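Local coordinates for protein adenylate isopentenyltransferase (Humulus lupulus, PDB 3A8T) that transfers an isopentenyl group from dimethylallyl diphosphate to ATP, ADP or AMP, a step of cytokinin biosynthesis in hop, at residues A[232-244]-A[260-274]. Residues are numbered along the deposited sequence; the frame is centred on the assembly and turned at random.
Sequences IGVPEFDRYFEKF and RRGAFEEAVRAIKEN. With ATP (adenosine-5'-triphosphate), chain B.
Tyr240, Phe237 and Glu236 of helix 234-243 bed as knobs into holes of helix 260-274, where small Ala263 and Ala267 let the axes come within 8.8 Å. The Ala267 methyl caps one face of Phe237 in a CH-pi contact, CB 4.1 Å from the ring centroid. Phe264 turns its edge to the face of Tyr240, planes at 86°, while flexible Ile271 reaches Phe237 (CD1 to CE2 3.6 Å). At the far end Phe244 CD1 sits over the centre of the flat Arg260 guanidinium, 3.6 Å from Arg260 CZ. A bend at chi2 (82°) turns the Glu236 carboxylate back toward its helix start: Asn274 ND2 donates an almost straight hydrogen bond (169°, 2.8 Å) to the anti side of Glu236 OE2, somewhat out of plane, and the N-H of N-cap Gly233 meets OE1 from above. A CB on Gly233 would jam against the preceding carbonyl O. Were Glu236 replaced by alanine, both donors would probably lose their shared acceptor and a gap open beside Ile271. The solvent side is looser: Arg239 NE and Glu266 OE1, 4.0 Å apart, probably attract only weakly. Ile232 N hydrogen-bonds ATP N3 (2.9 Å), placing this IPP transferase family enzyme's antiparallel helical hairpin at the adenine pocket.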
loop_
_atom_site.group_PDB
_atom_site.type_symbol
_atom_site.label_atom_id
_atom_site.label_comp_id
_atom_site.label_asym_id
_atom_site.label_seq_id
_atom_site.Cartn_x
_atom_site.Cartn_y
_atom_site.Cartn_z
ATOM N N ILE A 232 -9.715 -0.668 -2.117
ATOM C CA ILE A 232 -10.326 0.269 -3.079
ATOM C C ILE A 232 -10.415 -0.475 -4.423
ATOM O O ILE A 232 -9.453 -1.123 -4.853
ATOM C CB ILE A 232 -9.513 1.591 -3.314
ATOM C CG1 ILE A 232 -9.299 2.371 -2.025
ATOM C CG2 ILE A 232 -10.275 2.483 -4.243
ATOM C CD1 ILE A 232 -10.492 2.713 -1.367
ATOM N N GLY A 233 -11.585 -0.399 -5.061
ATOM C CA GLY A 233 -11.799 -1.106 -6.316
ATOM C C GLY A 233 -12.868 -2.157 -6.158
ATOM O O GLY A 233 -13.738 -2.362 -7.028
ATOM N N VAL A 234 -12.877 -2.811 -5.007
ATOM C CA VAL A 234 -13.893 -3.834 -4.877
ATOM C C VAL A 234 -15.324 -3.326 -4.776
ATOM O O VAL A 234 -16.186 -3.800 -5.459
ATOM C CB VAL A 234 -13.661 -4.724 -3.679
ATOM C CG1 VAL A 234 -14.691 -5.795 -3.691
ATOM C CG2 VAL A 234 -12.243 -5.294 -3.692
ATOM N N PRO A 235 -15.582 -2.385 -3.863
ATOM C CA PRO A 235 -16.949 -1.835 -3.690
ATOM C C PRO A 235 -17.423 -1.099 -4.942
ATOM O O PRO A 235 -18.593 -1.226 -5.317
ATOM C CB PRO A 235 -16.826 -0.879 -2.484
ATOM C CG PRO A 235 -15.343 -1.082 -1.929
ATOM C CD PRO A 235 -14.565 -1.607 -3.120
ATOM N N GLU A 236 -16.482 -0.401 -5.605
ATOM C CA GLU A 236 -16.759 0.390 -6.814
ATOM C C GLU A 236 -17.216 -0.516 -7.943
ATOM O O GLU A 236 -18.262 -0.263 -8.563
ATOM C CB GLU A 236 -15.541 1.229 -7.255
ATOM C CG GLU A 236 -15.053 2.243 -6.254
ATOM C CD GLU A 236 -14.137 1.655 -5.167
ATOM O OE1 GLU A 236 -14.068 0.406 -4.952
ATOM O OE2 GLU A 236 -13.455 2.464 -4.512
ATOM N N PHE A 237 -16.462 -1.577 -8.208
ATOM C CA PHE A 237 -16.917 -2.460 -9.261
ATOM C C PHE A 237 -18.105 -3.295 -8.906
ATOM O O PHE A 237 -18.837 -3.686 -9.797
ATOM C CB PHE A 237 -15.765 -3.282 -9.859
ATOM C CG PHE A 237 -15.126 -2.573 -11.044
ATOM C CD1 PHE A 237 -15.871 -2.371 -12.233
ATOM C CD2 PHE A 237 -13.861 -1.944 -10.932
ATOM C CE1 PHE A 237 -15.372 -1.552 -13.269
ATOM C CE2 PHE A 237 -13.366 -1.134 -11.958
ATOM C CZ PHE A 237 -14.119 -0.932 -13.125
ATOM N N ASP A 238 -18.319 -3.577 -7.621
ATOM C CA ASP A 238 -19.526 -4.339 -7.217
ATOM C C ASP A 238 -20.769 -3.540 -7.677
ATOM O O ASP A 238 -21.780 -4.100 -8.134
ATOM C CB ASP A 238 -19.591 -4.565 -5.694
ATOM C CG ASP A 238 -18.616 -5.648 -5.212
ATOM O OD1 ASP A 238 -18.068 -6.394 -6.063
ATOM O OD2 ASP A 238 -18.384 -5.767 -3.983
ATOM N N ARG A 239 -20.690 -2.226 -7.593
ATOM C CA ARG A 239 -21.802 -1.405 -8.019
ATOM C C ARG A 239 -22.020 -1.635 -9.523
ATOM O O ARG A 239 -23.132 -1.790 -9.976
ATOM C CB ARG A 239 -21.472 0.034 -7.708
ATOM C CG ARG A 239 -22.528 1.051 -8.019
ATOM C CD ARG A 239 -22.397 2.209 -7.026
ATOM N NE ARG A 239 -23.327 3.241 -7.413
ATOM C CZ ARG A 239 -24.633 3.121 -7.267
ATOM N NH1 ARG A 239 -25.158 2.033 -6.714
ATOM N NH2 ARG A 239 -25.424 4.047 -7.750
ATOM N N TYR A 240 -20.940 -1.690 -10.288
ATOM C CA TYR A 240 -21.020 -1.951 -11.717
ATOM C C TYR A 240 -21.520 -3.369 -11.997
ATOM O O TYR A 240 -22.429 -3.549 -12.762
ATOM C CB TYR A 240 -19.658 -1.769 -12.351
ATOM C CG TYR A 240 -19.610 -2.182 -13.771
ATOM C CD1 TYR A 240 -19.966 -1.302 -14.790
ATOM C CD2 TYR A 240 -19.194 -3.451 -14.122
ATOM C CE1 TYR A 240 -19.902 -1.669 -16.118
ATOM C CE2 TYR A 240 -19.127 -3.827 -15.462
ATOM C CZ TYR A 240 -19.478 -2.930 -16.452
ATOM O OH TYR A 240 -19.364 -3.312 -17.767
ATOM N N PHE A 241 -20.934 -4.379 -11.369
ATOM C CA PHE A 241 -21.381 -5.744 -11.617
ATOM C C PHE A 241 -22.851 -5.929 -11.156
ATOM O O PHE A 241 -23.545 -6.830 -11.581
ATOM C CB PHE A 241 -20.474 -6.753 -10.875
ATOM C CG PHE A 241 -19.045 -6.740 -11.314
ATOM C CD1 PHE A 241 -18.699 -6.877 -12.651
ATOM C CD2 PHE A 241 -18.006 -6.634 -10.378
ATOM C CE1 PHE A 241 -17.344 -6.917 -13.048
ATOM C CE2 PHE A 241 -16.635 -6.677 -10.809
ATOM C CZ PHE A 241 -16.327 -6.818 -12.117
ATOM N N GLU A 242 -23.310 -5.085 -10.253
ATOM C CA GLU A 242 -24.683 -5.176 -9.790
ATOM C C GLU A 242 -25.583 -5.195 -10.994
ATOM O O GLU A 242 -26.463 -6.043 -11.146
ATOM C CB GLU A 242 -25.051 -3.965 -8.927
ATOM C CG GLU A 242 -26.307 -4.223 -8.164
ATOM C CD GLU A 242 -26.246 -5.593 -7.521
ATOM O OE1 GLU A 242 -27.221 -6.364 -7.624
ATOM O OE2 GLU A 242 -25.202 -5.897 -6.913
ATOM N N LYS A 243 -25.335 -4.227 -11.859
ATOM C CA LYS A 243 -26.083 -4.103 -13.090
ATOM C C LYS A 243 -25.583 -4.978 -14.209
ATOM O O LYS A 243 -26.396 -5.551 -14.934
ATOM C CB LYS A 243 -26.116 -2.648 -13.530
ATOM C CG LYS A 243 -27.108 -1.836 -12.707
ATOM C CD LYS A 243 -27.113 -0.386 -13.124
ATOM C CE LYS A 243 -25.680 0.186 -13.159
ATOM N NZ LYS A 243 -24.885 -0.264 -11.953
ATOM N N PHE A 244 -24.263 -5.112 -14.338
ATOM C CA PHE A 244 -23.671 -5.923 -15.408
ATOM C C PHE A 244 -22.815 -7.069 -14.893
ATOM O O PHE A 244 -21.584 -6.968 -14.794
ATOM C CB PHE A 244 -22.888 -4.992 -16.298
ATOM C CG PHE A 244 -23.728 -3.898 -16.865
ATOM C CD1 PHE A 244 -24.649 -4.161 -17.874
ATOM C CD2 PHE A 244 -23.625 -2.619 -16.402
ATOM C CE1 PHE A 244 -25.443 -3.158 -18.404
ATOM C CE2 PHE A 244 -24.427 -1.599 -16.937
ATOM C CZ PHE A 244 -25.332 -1.880 -17.937
ATOM N N ARG A 260 -24.200 1.059 -19.543
ATOM C CA ARG A 260 -23.045 0.209 -19.300
ATOM C C ARG A 260 -21.780 1.039 -19.312
ATOM O O ARG A 260 -20.922 0.903 -18.436
ATOM C CB ARG A 260 -22.935 -0.891 -20.357
ATOM C CG ARG A 260 -21.683 -1.737 -20.233
ATOM C CD ARG A 260 -21.575 -2.825 -21.319
ATOM N NE ARG A 260 -22.679 -3.787 -21.330
ATOM C CZ ARG A 260 -22.649 -4.996 -20.757
ATOM N NH1 ARG A 260 -21.561 -5.396 -20.106
ATOM N NH2 ARG A 260 -23.681 -5.841 -20.888
ATOM N N ARG A 261 -21.680 1.908 -20.308
ATOM C CA ARG A 261 -20.512 2.794 -20.467
ATOM C C ARG A 261 -20.443 3.836 -19.333
ATOM O O ARG A 261 -19.357 4.143 -18.796
ATOM C CB ARG A 261 -20.588 3.493 -21.831
ATOM C CG ARG A 261 -19.389 4.355 -22.152
ATOM C CD ARG A 261 -19.596 5.047 -23.476
ATOM N NE ARG A 261 -19.329 4.164 -24.608
ATOM C CZ ARG A 261 -18.103 3.865 -25.030
ATOM N NH1 ARG A 261 -17.065 4.396 -24.391
ATOM N NH2 ARG A 261 -17.920 3.061 -26.092
ATOM N N GLY A 262 -21.621 4.369 -18.994
ATOM C CA GLY A 262 -21.735 5.340 -17.925
ATOM C C GLY A 262 -21.388 4.633 -16.601
ATOM O O GLY A 262 -20.676 5.192 -15.776
ATOM N N ALA A 263 -21.839 3.394 -16.397
ATOM C CA ALA A 263 -21.549 2.743 -15.132
ATOM C C ALA A 263 -20.081 2.396 -14.996
ATOM O O ALA A 263 -19.503 2.548 -13.944
ATOM C CB ALA A 263 -22.412 1.512 -14.960
ATOM N N PHE A 264 -19.475 1.969 -16.084
ATOM C CA PHE A 264 -18.073 1.627 -16.064
ATOM C C PHE A 264 -17.233 2.844 -15.692
ATOM O O PHE A 264 -16.385 2.820 -14.797
ATOM C CB PHE A 264 -17.638 1.158 -17.437
ATOM C CG PHE A 264 -16.310 0.493 -17.429
ATOM C CD1 PHE A 264 -16.205 -0.837 -17.010
ATOM C CD2 PHE A 264 -15.157 1.224 -17.698
ATOM C CE1 PHE A 264 -14.994 -1.419 -16.854
ATOM C CE2 PHE A 264 -13.922 0.652 -17.537
ATOM C CZ PHE A 264 -13.826 -0.672 -17.114
ATOM N N GLU A 265 -17.478 3.902 -16.442
ATOM C CA GLU A 265 -16.807 5.155 -16.303
ATOM C C GLU A 265 -16.929 5.648 -14.881
ATOM O O GLU A 265 -15.944 6.075 -14.306
ATOM C CB GLU A 265 -17.434 6.119 -17.330
ATOM C CG GLU A 265 -16.954 7.555 -17.337
ATOM C CD GLU A 265 -17.767 8.463 -18.341
ATOM O OE1 GLU A 265 -17.520 9.708 -18.386
ATOM O OE2 GLU A 265 -18.648 7.924 -19.075
ATOM N N GLU A 266 -18.134 5.573 -14.321
ATOM C CA GLU A 266 -18.409 6.010 -12.952
ATOM C C GLU A 266 -17.604 5.159 -11.939
ATOM O O GLU A 266 -17.084 5.674 -10.966
ATOM C CB GLU A 266 -19.931 5.915 -12.627
ATOM C CG GLU A 266 -20.210 5.375 -11.207
ATOM C CD GLU A 266 -21.681 5.453 -10.696
ATOM O OE1 GLU A 266 -22.532 4.603 -11.090
ATOM O OE2 GLU A 266 -21.970 6.361 -9.873
ATOM N N ALA A 267 -17.536 3.852 -12.157
ATOM C CA ALA A 267 -16.783 3.000 -11.259
ATOM C C ALA A 267 -15.317 3.501 -11.272
ATOM O O ALA A 267 -14.718 3.776 -10.207
ATOM C CB ALA A 267 -16.902 1.579 -11.711
ATOM N N VAL A 268 -14.761 3.697 -12.476
ATOM C CA VAL A 268 -13.399 4.168 -12.578
ATOM C C VAL A 268 -13.102 5.488 -11.899
ATOM O O VAL A 268 -12.073 5.578 -11.256
ATOM C CB VAL A 268 -12.909 4.259 -14.010
ATOM C CG1 VAL A 268 -11.449 4.757 -14.011
ATOM C CG2 VAL A 268 -12.971 2.887 -14.674
ATOM N N ARG A 269 -13.966 6.498 -12.033
ATOM C CA ARG A 269 -13.751 7.815 -11.382
ATOM C C ARG A 269 -13.845 7.644 -9.886
ATOM O O ARG A 269 -13.141 8.296 -9.130
ATOM C CB ARG A 269 -14.840 8.867 -11.687
ATOM C CG ARG A 269 -15.125 9.200 -13.121
ATOM C CD ARG A 269 -16.426 10.049 -13.251
ATOM N NE ARG A 269 -16.289 11.451 -12.842
ATOM C CZ ARG A 269 -17.187 12.425 -13.108
ATOM N NH1 ARG A 269 -18.313 12.152 -13.789
ATOM N NH2 ARG A 269 -16.954 13.692 -12.720
ATOM N N ALA A 270 -14.746 6.773 -9.469
ATOM C CA ALA A 270 -14.939 6.577 -8.061
ATOM C C ALA A 270 -13.714 5.984 -7.464
ATOM O O ALA A 270 -13.346 6.363 -6.393
ATOM C CB ALA A 270 -16.185 5.701 -7.773
ATOM N N ILE A 271 -13.083 5.068 -8.179
ATOM C CA ILE A 271 -11.873 4.408 -7.714
ATOM C C ILE A 271 -10.723 5.403 -7.609
ATOM O O ILE A 271 -9.951 5.379 -6.642
ATOM C CB ILE A 271 -11.467 3.266 -8.676
ATOM C CG1 ILE A 271 -12.328 2.038 -8.442
ATOM C CG2 ILE A 271 -10.018 2.918 -8.492
ATOM C CD1 ILE A 271 -11.952 0.910 -9.336
ATOM N N LYS A 272 -10.600 6.279 -8.604
ATOM C CA LYS A 272 -9.523 7.269 -8.622
ATOM C C LYS A 272 -9.705 8.204 -7.456
ATOM O O LYS A 272 -8.765 8.491 -6.731
ATOM C CB LYS A 272 -9.542 8.031 -9.940
ATOM C CG LYS A 272 -9.064 7.155 -11.106
ATOM C CD LYS A 272 -9.054 7.880 -12.417
ATOM C CE LYS A 272 -8.296 7.058 -13.419
ATOM N NZ LYS A 272 -8.261 7.639 -14.785
ATOM N N GLU A 273 -10.943 8.661 -7.294
ATOM C CA GLU A 273 -11.369 9.531 -6.196
ATOM C C GLU A 273 -11.169 8.977 -4.806
ATOM O O GLU A 273 -10.718 9.686 -3.935
ATOM C CB GLU A 273 -12.849 9.848 -6.332
ATOM C CG GLU A 273 -13.142 11.223 -6.852
ATOM C CD GLU A 273 -14.627 11.407 -7.041
ATOM O OE1 GLU A 273 -15.079 11.424 -8.232
ATOM O OE2 GLU A 273 -15.333 11.502 -5.984
ATOM N N ASN A 274 -11.589 7.737 -4.575
ATOM C CA ASN A 274 -11.415 7.132 -3.259
ATOM C C ASN A 274 -9.945 7.009 -2.890
ATOM O O ASN A 274 -9.570 7.123 -1.752
ATOM C CB ASN A 274 -12.112 5.770 -3.220
ATOM C CG ASN A 274 -13.646 5.935 -3.240
ATOM O OD1 ASN A 274 -14.125 7.016 -2.926
ATOM N ND2 ASN A 274 -14.391 4.911 -3.622
HETATM P PG ATP B . -8.370 3.020 8.802
HETATM O O1G ATP B . -8.139 2.360 10.126
HETATM O O2G ATP B . -9.505 2.153 8.015
HETATM O O3G ATP B . -8.926 4.521 9.006
HETATM P PB ATP B . -5.715 2.373 8.456
HETATM O O1B ATP B . -4.852 3.221 9.221
HETATM O O2B ATP B . -6.184 1.207 9.369
HETATM O O3B ATP B . -6.978 3.173 7.897
HETATM P PA ATP B . -5.002 2.325 5.728
HETATM O O1A ATP B . -5.069 3.775 5.638
HETATM O O2A ATP B . -3.677 1.871 4.905
HETATM O O3A ATP B . -4.832 1.724 7.255
HETATM O "O5'" ATP B . -6.220 1.592 4.938
HETATM C "C5'" ATP B . -7.464 2.207 5.127
HETATM C "C4'" ATP B . -8.336 1.787 3.959
HETATM O "O4'" ATP B . -7.711 2.214 2.742
HETATM C "C3'" ATP B . -8.503 0.257 3.792
HETATM O "O3'" ATP B . -9.591 -0.223 4.577
HETATM C "C2'" ATP B . -8.729 0.117 2.277
HETATM O "O2'" ATP B . -10.068 0.296 1.971
HETATM C "C1'" ATP B . -7.896 1.217 1.661
HETATM N N9 ATP B . -6.582 0.687 1.202
HETATM C C8 ATP B . -5.377 0.729 1.903
HETATM N N7 ATP B . -4.438 0.077 1.249
HETATM C C5 ATP B . -4.960 -0.422 0.094
HETATM C C6 ATP B . -4.474 -1.212 -1.023
HETATM N N6 ATP B . -3.180 -1.665 -1.097
HETATM N N1 ATP B . -5.341 -1.508 -2.014
HETATM C C2 ATP B . -6.601 -1.094 -1.982
HETATM N N3 ATP B . -7.098 -0.369 -0.978
HETATM C C4 ATP B . -6.352 -0.016 0.056
#